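Local coordinates for protein methylaspartate ammonia-lyase (Citrobacter amalonaticus, PDB 1KKO) that catalyses the reversible, magnesium-dependent anti elimination of ammonia from L-threo-3-methylaspartate to give mesaconate, a step of glutamate degradation, and works as a homodimer, at residues Leu149-Cys155 with His373-Ala377. Residues are numbered along the deposited sequence; the frame is centred on the assembly and turned at random.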
loop_
_atom_site.group_PDB
_atom_site.type_symbol
_atom_site.label_atom_id
_atom_site.label_comp_id
_atom_site.label_asym_id
_atom_site.label_seq_id
_atom_site.Cartn_x
_atom_site.Cartn_y
_atom_site.Cartn_z
ATOM N N LEU A 149 -6.505 -11.002 19.980
ATOM C CA LEU A 149 -5.816 -10.559 18.781
ATOM C C LEU A 149 -5.179 -11.781 18.136
ATOM O O LEU A 149 -4.896 -12.770 18.807
ATOM C CB LEU A 149 -4.717 -9.573 19.131
ATOM C CG LEU A 149 -5.151 -8.409 20.015
ATOM C CD1 LEU A 149 -4.013 -7.439 20.194
ATOM C CD2 LEU A 149 -6.374 -7.714 19.449
ATOM N N LYS A 150 -4.917 -11.718 16.840
ATOM C CA LYS A 150 -4.253 -12.829 16.173
ATOM C C LYS A 150 -2.933 -13.178 16.868
ATOM O O LYS A 150 -2.623 -14.351 17.047
ATOM C CB LYS A 150 -4.032 -12.510 14.704
ATOM C CG LYS A 150 -5.322 -12.576 13.875
ATOM C CD LYS A 150 -5.065 -12.287 12.392
ATOM C CE LYS A 150 -4.760 -10.822 12.106
ATOM N NZ LYS A 150 -5.894 -9.930 12.456
ATOM N N THR A 151 -2.178 -12.170 17.291
ATOM C CA THR A 151 -0.917 -12.420 17.980
ATOM C C THR A 151 -1.141 -13.280 19.217
ATOM O O THR A 151 -0.337 -14.164 19.526
ATOM C CB THR A 151 -0.249 -11.102 18.417
ATOM O OG1 THR A 151 -1.102 -10.352 19.282
ATOM C CG2 THR A 151 -0.043 -10.203 17.314
ATOM N N GLU A 152 -2.205 -12.982 19.954
ATOM C CA GLU A 152 -2.501 -13.701 21.199
ATOM C C GLU A 152 -2.860 -15.144 20.931
ATOM O O GLU A 152 -2.521 -16.035 21.717
ATOM C CB GLU A 152 -3.631 -13.001 21.953
ATOM C CG GLU A 152 -3.219 -11.651 22.506
ATOM C CD GLU A 152 -4.352 -10.950 23.213
ATOM O OE1 GLU A 152 -5.445 -10.856 22.634
ATOM O OE2 GLU A 152 -4.157 -10.513 24.363
ATOM N N VAL A 153 -3.557 -15.409 19.845
ATOM C CA VAL A 153 -3.905 -16.774 19.517
ATOM C C VAL A 153 -2.629 -17.570 19.296
ATOM O O VAL A 153 -2.512 -18.709 19.766
ATOM C CB VAL A 153 -4.791 -16.853 18.256
ATOM C CG1 VAL A 153 -5.000 -18.297 17.837
ATOM C CG2 VAL A 153 -6.135 -16.176 18.489
ATOM N N VAL A 154 -1.667 -16.981 18.589
ATOM C CA VAL A 154 -0.408 -17.659 18.326
ATOM C C VAL A 154 0.316 -17.894 19.645
ATOM O O VAL A 154 0.777 -18.999 19.925
ATOM C CB VAL A 154 0.480 -16.873 17.351
ATOM C CG1 VAL A 154 1.820 -17.579 17.162
ATOM C CG2 VAL A 154 -0.210 -16.719 16.008
ATOM N N CYS A 155 0.414 -16.873 20.475
ATOM C CA CYS A 155 1.104 -17.065 21.755
ATOM C C CYS A 155 0.430 -18.132 22.613
ATOM O O CYS A 155 1.107 -18.896 23.311
ATOM C CB CYS A 155 1.181 -15.774 22.526
ATOM S SG CYS A 155 2.273 -14.568 21.764
ATOM N N HIS A 373 1.245 -10.022 13.067
ATOM C CA HIS A 373 0.850 -10.744 14.270
ATOM C C HIS A 373 1.673 -12.000 14.477
ATOM O O HIS A 373 2.055 -12.317 15.600
ATOM C CB HIS A 373 -0.633 -11.054 14.236
ATOM C CG HIS A 373 -1.479 -9.835 14.408
ATOM N ND1 HIS A 373 -2.126 -9.534 15.589
ATOM C CD2 HIS A 373 -1.728 -8.808 13.560
ATOM C CE1 HIS A 373 -2.744 -8.373 15.450
ATOM N NE2 HIS A 373 -2.529 -7.919 14.226
ATOM N N VAL A 374 1.953 -12.712 13.400
ATOM C CA VAL A 374 2.817 -13.865 13.480
ATOM C C VAL A 374 4.177 -13.463 14.031
ATOM O O VAL A 374 4.700 -14.133 14.918
ATOM C CB VAL A 374 2.937 -14.509 12.114
ATOM C CG1 VAL A 374 4.057 -15.536 12.082
ATOM C CG2 VAL A 374 1.589 -15.135 11.720
ATOM N N ALA A 375 4.731 -12.353 13.556
ATOM C CA ALA A 375 6.052 -11.909 13.975
ATOM C C ALA A 375 6.073 -11.454 15.418
ATOM O O ALA A 375 7.004 -11.752 16.169
ATOM C CB ALA A 375 6.545 -10.800 13.065
ATOM N N LEU A 376 5.062 -10.714 15.837
ATOM C CA LEU A 376 5.035 -10.212 17.200
ATOM C C LEU A 376 5.016 -11.352 18.196
ATOM O O LEU A 376 5.552 -11.217 19.298
ATOM C CB LEU A 376 3.840 -9.298 17.419
ATOM C CG LEU A 376 3.990 -7.893 16.844
ATOM C CD1 LEU A 376 2.682 -7.141 16.977
ATOM C CD2 LEU A 376 5.124 -7.137 17.546
ATOM N N ALA A 377 4.410 -12.464 17.809
ATOM C CA ALA A 377 4.361 -13.646 18.658
ATOM C C ALA A 377 5.650 -14.463 18.599
ATOM O O ALA A 377 6.208 -14.819 19.630
ATOM C CB ALA A 377 3.195 -14.522 18.275
#
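His373 reaches to the first turn of helix 150-157, where backbone amides lack partners within the helix. One of these, Thr151 N, donates a bent hydrogen bond to His373 ND1 (3.1 Å, 138°), an atom whose position is less certain; NE2 of the same imidazole is held by Glu401. Lys150 lies across one face of the ring, its CE 4.1 Å from the centroid in a CH-pi contact, and carries its ammonium group to a salt bridge with Asp140. The backbones come nearest at Thr151 and His373 (CA to CA 4.4 Å), where Thr151 CG2 packs 4.0 Å from Leu376 CB and Thr151 O 3.8 Å from Ala377 CB. One turn on, the small Ala377 lets the helices stay close: its CB meets Val154 CG1 at 3.5 Å and Cys155 SG at 3.6 Å, the sulfur being disulfide-bonded to Cys162. The short axes approach to 8.0 Å and cross at -46°. This buried contact joins the N-terminal region to an outer TIM-barrel helix in the two-part enolase-superfamily architecture.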